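Local coordinates for agmatinase (Burkholderia thailandensis, PDB 4DZ4), which probably hydrolyses agmatine to putrescine and urea, as a member of the arginase family that binds two manganese ions per subunit, at residues Trp88-Phe93 / Leu315-Lys320; Val54-Ala59 / Cys104-His109. One frame throughout, in Å; residues are numbered along the deposited sequence.

Interaction 1 (Trp88-Phe93 / Leu315-Lys320). With EDO (1,2-ethanediol), chain T.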
loop_
_atom_site.group_PDB
_atom_site.type_symbol
_atom_site.label_atom_id
_atom_site.label_comp_id
_atom_site.label_asym_id
_atom_site.label_seq_id
_atom_site.Cartn_x
_atom_site.Cartn_y
_atom_site.Cartn_z
ATOM N N TRP B 88 0.251 8.413 33.086
ATOM C CA TRP B 88 -0.809 8.930 33.979
ATOM C C TRP B 88 -1.320 7.940 34.995
ATOM O O TRP B 88 -1.381 8.227 36.213
ATOM C CB TRP B 88 -1.978 9.410 33.116
ATOM C CG TRP B 88 -1.556 10.421 32.072
ATOM C CD1 TRP B 88 -1.380 10.225 30.690
ATOM C CD2 TRP B 88 -1.235 11.834 32.313
ATOM N NE1 TRP B 88 -0.986 11.402 30.078
ATOM C CE2 TRP B 88 -0.887 12.412 31.007
ATOM C CE3 TRP B 88 -1.200 12.644 33.444
ATOM C CZ2 TRP B 88 -0.528 13.754 30.871
ATOM C CZ3 TRP B 88 -0.843 13.995 33.294
ATOM C CH2 TRP B 88 -0.508 14.529 32.044
ATOM N N GLY B 89 -1.755 6.778 34.515
ATOM C CA GLY B 89 -2.094 5.680 35.421
ATOM C C GLY B 89 -3.450 5.825 36.095
ATOM O O GLY B 89 -3.698 5.204 37.130
ATOM N N PHE B 90 -4.309 6.664 35.527
ATOM C CA PHE B 90 -5.700 6.735 35.962
ATOM C C PHE B 90 -6.583 6.531 34.746
ATOM O O PHE B 90 -6.135 6.728 33.617
ATOM C CB PHE B 90 -5.994 8.077 36.674
ATOM C CG PHE B 90 -5.558 9.303 35.903
ATOM C CD1 PHE B 90 -6.220 9.695 34.740
ATOM C CD2 PHE B 90 -4.482 10.075 36.350
ATOM C CE1 PHE B 90 -5.809 10.813 34.030
ATOM C CE2 PHE B 90 -4.073 11.198 35.647
ATOM C CZ PHE B 90 -4.737 11.573 34.494
ATOM N N ASP B 91 -7.835 6.130 34.965
ATOM C CA ASP B 91 -8.809 6.157 33.881
ATOM C C ASP B 91 -9.405 7.558 33.918
ATOM O O ASP B 91 -10.104 7.900 34.873
ATOM C CB ASP B 91 -9.901 5.102 34.074
ATOM C CG ASP B 91 -10.970 5.167 32.981
ATOM O OD1 ASP B 91 -11.026 6.165 32.240
ATOM O OD2 ASP B 91 -11.717 4.188 32.844
ATOM N N PRO B 92 -9.123 8.385 32.898
ATOM C CA PRO B 92 -9.575 9.757 33.054
ATOM C C PRO B 92 -11.092 9.880 33.073
ATOM O O PRO B 92 -11.600 10.875 33.581
ATOM C CB PRO B 92 -8.982 10.473 31.825
ATOM C CG PRO B 92 -8.766 9.396 30.818
ATOM C CD PRO B 92 -8.440 8.157 31.603
ATOM N N PHE B 93 -11.807 8.877 32.550
ATOM C CA PHE B 93 -13.252 9.031 32.341
ATOM C C PHE B 93 -14.031 8.725 33.599
ATOM O O PHE B 93 -15.237 8.925 33.643
ATOM C CB PHE B 93 -13.722 8.219 31.128
ATOM C CG PHE B 93 -12.887 8.480 29.916
ATOM C CD1 PHE B 93 -12.741 9.786 29.443
ATOM C CD2 PHE B 93 -12.210 7.452 29.278
ATOM C CE1 PHE B 93 -11.943 10.060 28.339
ATOM C CE2 PHE B 93 -11.429 7.717 28.146
ATOM C CZ PHE B 93 -11.276 9.016 27.703
ATOM N N LEU B 315 -4.518 15.995 30.593
ATOM C CA LEU B 315 -4.172 17.312 31.148
ATOM C C LEU B 315 -5.414 17.955 31.752
ATOM O O LEU B 315 -5.363 18.460 32.880
ATOM C CB LEU B 315 -3.556 18.236 30.114
ATOM C CG LEU B 315 -2.131 17.862 29.657
ATOM C CD1 LEU B 315 -1.743 18.715 28.457
ATOM C CD2 LEU B 315 -1.148 18.076 30.796
ATOM N N TRP B 316 -6.527 17.910 31.017
ATOM C CA TRP B 316 -7.781 18.422 31.578
ATOM C C TRP B 316 -8.281 17.669 32.797
ATOM O O TRP B 316 -8.817 18.296 33.722
ATOM C CB TRP B 316 -8.858 18.537 30.500
ATOM C CG TRP B 316 -8.689 19.741 29.599
ATOM C CD1 TRP B 316 -8.462 21.077 29.962
ATOM C CD2 TRP B 316 -8.772 19.757 28.125
ATOM N NE1 TRP B 316 -8.382 21.886 28.843
ATOM C CE2 TRP B 316 -8.570 21.161 27.712
ATOM C CE3 TRP B 316 -8.979 18.787 27.151
ATOM C CZ2 TRP B 316 -8.569 21.547 26.364
ATOM C CZ3 TRP B 316 -8.979 19.188 25.797
ATOM C CH2 TRP B 316 -8.813 20.544 25.424
ATOM N N ARG B 317 -8.128 16.336 32.809
ATOM C CA ARG B 317 -8.535 15.527 33.982
ATOM C C ARG B 317 -7.747 16.027 35.184
ATOM O O ARG B 317 -8.315 16.222 36.260
ATOM C CB ARG B 317 -8.287 14.023 33.758
ATOM C CG ARG B 317 -8.852 13.103 34.842
ATOM C CD ARG B 317 -7.851 12.939 35.983
ATOM N NE ARG B 317 -8.421 12.238 37.123
ATOM C CZ ARG B 317 -7.736 11.898 38.215
ATOM N NH1 ARG B 317 -6.451 12.191 38.323
ATOM N NH2 ARG B 317 -8.344 11.280 39.213
ATOM N N GLN B 318 -6.450 16.245 34.997
ATOM C CA GLN B 318 -5.600 16.693 36.108
ATOM C C GLN B 318 -5.968 18.074 36.628
ATOM O O GLN B 318 -5.962 18.290 37.858
ATOM C CB GLN B 318 -4.114 16.644 35.733
ATOM C CG GLN B 318 -3.555 15.236 35.575
ATOM C CD GLN B 318 -3.546 14.422 36.869
ATOM O OE1 GLN B 318 -4.603 14.075 37.411
ATOM N NE2 GLN B 318 -2.348 14.096 37.365
ATOM N N ARG B 319 -6.292 18.993 35.723
ATOM C CA ARG B 319 -6.781 20.322 36.091
ATOM C C ARG B 319 -8.112 20.271 36.876
ATOM O O ARG B 319 -8.277 20.973 37.894
ATOM C CB ARG B 319 -6.913 21.196 34.844
ATOM N N LYS B 320 -9.054 19.444 36.421
ATOM C CA LYS B 320 -10.328 19.281 37.130
ATOM C C LYS B 320 -10.110 18.619 38.500
ATOM O O LYS B 320 -10.629 19.098 39.513
ATOM C CB LYS B 320 -11.363 18.508 36.287
ATOM C CG LYS B 320 -12.733 18.353 36.962
ATOM C CD LYS B 320 -13.688 17.431 36.206
ATOM C CE LYS B 320 -14.978 17.197 36.998
ATOM N NZ LYS B 320 -15.857 16.115 36.452
HETATM C C1 EDO T . -8.841 1.686 31.160
HETATM O O1 EDO T . -8.732 3.101 31.395
HETATM C C2 EDO T . -10.261 1.311 30.785
HETATM O O2 EDO T . -11.031 1.466 31.988
#

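Interaction 2 (Val54-Ala59 / Cys104-His109)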
loop_
_atom_site.group_PDB
_atom_site.type_symbol
_atom_site.label_atom_id
_atom_site.label_comp_id
_atom_site.label_asym_id
_atom_site.label_seq_id
_atom_site.Cartn_x
_atom_site.Cartn_y
_atom_site.Cartn_z
ATOM N N VAL B 54 -13.955 18.230 12.349
ATOM C CA VAL B 54 -14.268 19.202 11.287
ATOM C C VAL B 54 -13.583 18.676 10.030
ATOM O O VAL B 54 -12.370 18.812 9.894
ATOM C CB VAL B 54 -13.783 20.657 11.598
ATOM C CG1 VAL B 54 -14.212 21.580 10.468
ATOM C CG2 VAL B 54 -14.387 21.178 12.908
ATOM N N PRO B 55 -14.346 18.030 9.130
ATOM C CA PRO B 55 -13.729 17.221 8.048
ATOM C C PRO B 55 -13.465 18.056 6.793
ATOM O O PRO B 55 -14.034 17.808 5.722
ATOM C CB PRO B 55 -14.799 16.162 7.771
ATOM C CG PRO B 55 -16.087 16.888 8.049
ATOM C CD PRO B 55 -15.784 17.713 9.293
ATOM N N LEU B 56 -12.581 19.030 6.938
ATOM C CA LEU B 56 -12.293 19.990 5.858
ATOM C C LEU B 56 -10.955 19.692 5.200
ATOM O O LEU B 56 -9.953 19.484 5.902
ATOM C CB LEU B 56 -12.214 21.383 6.462
ATOM C CG LEU B 56 -11.910 22.545 5.514
ATOM C CD1 LEU B 56 -13.052 22.772 4.499
ATOM C CD2 LEU B 56 -11.633 23.844 6.285
ATOM N N ASP B 57 -10.884 19.712 3.872
ATOM C CA ASP B 57 -9.550 19.790 3.239
ATOM C C ASP B 57 -9.532 20.734 2.035
ATOM O O ASP B 57 -8.594 20.734 1.236
ATOM C CB ASP B 57 -8.925 18.409 2.903
ATOM C CG ASP B 57 -9.750 17.606 1.910
ATOM O OD1 ASP B 57 -10.667 18.166 1.311
ATOM O OD2 ASP B 57 -9.459 16.398 1.770
ATOM N N LEU B 58 -10.549 21.580 1.947
ATOM C CA LEU B 58 -10.636 22.547 0.835
ATOM C C LEU B 58 -9.580 23.645 0.891
ATOM O O LEU B 58 -9.317 24.315 -0.102
ATOM C CB LEU B 58 -12.052 23.176 0.768
ATOM C CG LEU B 58 -13.190 22.158 0.673
ATOM C CD1 LEU B 58 -14.544 22.857 0.701
ATOM C CD2 LEU B 58 -13.066 21.314 -0.604
ATOM N N ALA B 59 -8.965 23.844 2.057
ATOM C CA ALA B 59 -8.008 24.952 2.227
ATOM C C ALA B 59 -6.561 24.478 2.020
ATOM O O ALA B 59 -5.618 25.267 2.119
ATOM C CB ALA B 59 -8.158 25.580 3.612
ATOM N N CYS B 104 -18.830 18.549 12.703
ATOM C CA CYS B 104 -19.390 19.798 12.197
ATOM C C CYS B 104 -19.809 19.560 10.758
ATOM O O CYS B 104 -18.959 19.356 9.907
ATOM C CB CYS B 104 -18.352 20.918 12.267
ATOM S SG CYS B 104 -18.988 22.515 11.667
ATOM N N TRP B 105 -21.115 19.578 10.490
ATOM C CA TRP B 105 -21.611 19.555 9.121
ATOM C C TRP B 105 -21.377 20.876 8.428
ATOM O O TRP B 105 -21.470 21.958 9.033
ATOM C CB TRP B 105 -23.102 19.177 9.083
ATOM C CG TRP B 105 -23.582 19.028 7.660
ATOM C CD1 TRP B 105 -23.486 17.891 6.841
ATOM C CD2 TRP B 105 -24.152 20.072 6.817
ATOM N NE1 TRP B 105 -23.993 18.154 5.587
ATOM C CE2 TRP B 105 -24.389 19.458 5.498
ATOM C CE3 TRP B 105 -24.477 21.414 7.011
ATOM C CZ2 TRP B 105 -24.956 20.178 4.440
ATOM C CZ3 TRP B 105 -25.031 22.128 5.939
ATOM C CH2 TRP B 105 -25.267 21.520 4.685
ATOM N N PHE B 106 -21.031 20.818 7.145
ATOM C CA PHE B 106 -20.989 22.037 6.336
ATOM C C PHE B 106 -21.269 21.678 4.885
ATOM O O PHE B 106 -21.129 20.521 4.484
ATOM C CB PHE B 106 -19.663 22.798 6.472
ATOM C CG PHE B 106 -18.453 21.975 6.109
ATOM C CD1 PHE B 106 -18.089 21.832 4.776
ATOM C CD2 PHE B 106 -17.689 21.361 7.091
ATOM C CE1 PHE B 106 -16.977 21.059 4.428
ATOM C CE2 PHE B 106 -16.585 20.604 6.762
ATOM C CZ PHE B 106 -16.238 20.428 5.427
ATOM N N ASP B 107 -21.670 22.687 4.123
ATOM C CA ASP B 107 -21.984 22.531 2.715
ATOM C C ASP B 107 -20.742 22.925 1.912
ATOM O O ASP B 107 -20.502 24.115 1.661
ATOM C CB ASP B 107 -23.158 23.448 2.394
ATOM C CG ASP B 107 -23.583 23.370 0.949
ATOM O OD1 ASP B 107 -23.002 22.572 0.183
ATOM O OD2 ASP B 107 -24.514 24.139 0.602
ATOM N N ALA B 108 -19.933 21.914 1.560
ATOM C CA ALA B 108 -18.686 22.113 0.834
ATOM C C ALA B 108 -18.900 22.819 -0.487
ATOM O O ALA B 108 -17.991 23.482 -0.998
ATOM C CB ALA B 108 -18.003 20.764 0.576
ATOM N N HIS B 109 -20.097 22.701 -1.045
ATOM C CA HIS B 109 -20.377 23.220 -2.374
ATOM C C HIS B 109 -20.702 24.690 -2.352
ATOM O O HIS B 109 -20.801 25.311 -3.412
ATOM C CB HIS B 109 -21.396 22.315 -3.103
ATOM C CG HIS B 109 -21.089 20.842 -2.901
ATOM N ND1 HIS B 109 -19.987 20.247 -3.434
ATOM C CD2 HIS B 109 -21.704 19.873 -2.090
ATOM C CE1 HIS B 109 -19.913 18.959 -3.013
ATOM N NE2 HIS B 109 -20.969 18.726 -2.197
#

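Interaction 1 (Trp88-Phe93 / Leu315-Lys320)
Pro-92 and Arg-317 bring the two backbones closest, with their CA atoms 5.9 Å apart, where the irregular segment 88-93 passes the last turns of helix 300-323. The motif is a cation-pi stack of an arginine on a phenylalanine, here joining the loop before strand 98-103 to the C-terminal helix of the alpha/beta fold. CZ of Arg-317 stands 4.2 Å from the centroid of the Phe-90 ring, and that vector lies 16° off the ring normal, which puts the cation over the face. Ring and guanidinium planes are 30° apart, a tilted stack in which NH1 approaches CD2 of Phe-90. The methylene before the guanidinium uses the same face: CD of Arg-317 makes a CH-pi contact 3.8 Å from the ring centroid. CG of Arg-317 is anti to its backbone N (chi1 -172°), lying against the ring and carbonyl oxygen of Pro-92. On the opposite face of the Phe-90 ring sits CB of Trp-88, so the phenyl is layered between its own segment and the helix.

The guanidinium is held on more than its ring-facing side: NH1 donates to OE1 of Gln-318, and NE forms a salt bridge with Asp-95. The bend at chi2 of Gln-318 sets CD against CE2 of Phe-90, with OE1 reaching the same ring atom, while CG lies near the six-membered ring of Trp-88. Polar pairing of the indole lies on the same helix, where Asp-311 accepts from NE1. Away from the helix, OD1 of Asp-91 accepts from N of Phe-93 in an Asx turn, while OD2 bonds Ser-23 and accepts from O2 of an ethanediol, probably from the crystallisation liquor. At the far end of the indole, CH2 of Trp-88 meets CD2 of Leu-315 at 3.8 Å.

Interaction 2 (Val54-Ala59 / Cys104-His109)
Val-54 against Cys-104, Pro-55 and Leu-56 against Phe-106, and Leu-58 against Ala-108 make up the apolar contacts of 54-59 with 104-109; no hydrogen bond crosses between the segments. Val-54 and Cys-104, whose CA atoms are 5.2 Å apart, touch through CG2 and CB at 4.0 Å; CG2 is the valine branch anti to the carbonyl carbon. Phe-106 buries more surface here than any other residue of the two segments. Its CG lies between the backbone N and the carbonyl carbon (chi1 57°), and from there the ring reaches across to Pro-55 and Leu-56. CE2 meets CD of Pro-55 at 3.9 Å, the two side chains running past each other in opposite directions, whereas Leu-56 crosses the phenylalanine at about a right angle and brings CD1 to CZ. Farther along, where the CA atoms of Leu-58 and Ala-108 have separated to 8.1 Å, CD1 of the leucine still reaches CB of the alanine at 4.0 Å.

Carbonyl oxygens supply a second kind of contact. O of Pro-55 lies 3.4 Å from CZ of Phe-106, at the ring edge and near its plane, and O of Cys-104 faces CD of Pro-55. Pro-55 itself is the centre of an inverse gamma turn, closed by a weak bond from N of Leu-56 to O of Val-54.

Polar bonds lie within or beside the segments: a backbone bond joins Cys-104 to Gly-53, OD1 of Asp-107 accepts from N of His-109 in an Asx turn, and Asp-57 forms a salt bridge with Arg-67. Leu-58 packs on Leu-58 of a second subunit and Phe-106 on Tyr-29 of a third. The directions from CA of Val-54 to CA of Leu-58 and from CA of Cys-104 to CA of Ala-108 differ by 16°, as suits loops leaving the C-terminal ends of the adjacent parallel strands 49-54 and 98-103, the sheet end that carries the manganese site in the arginase fold.

In the fold
Interactions 1 and 2 lie on opposite sides of the chain's centre, with centres 32 Å apart and nearest atoms about 14 Å apart. Strand 98-103 relates them along the chain: 88-93 belongs to the loop entering it and 104-109 to the loop leaving it. Interaction 1, partly buried and away from the metal site, joins that entry loop to helix 300-323. In interaction 2 all seven touching residues are buried, two other subunits adjoin, and the side chain of Leu-56 is about 8 Å from that of the metal ligand His-139. Their chemistry differs accordingly: charge and pi electrons at the helix, aliphatic and phenyl packing between the loops.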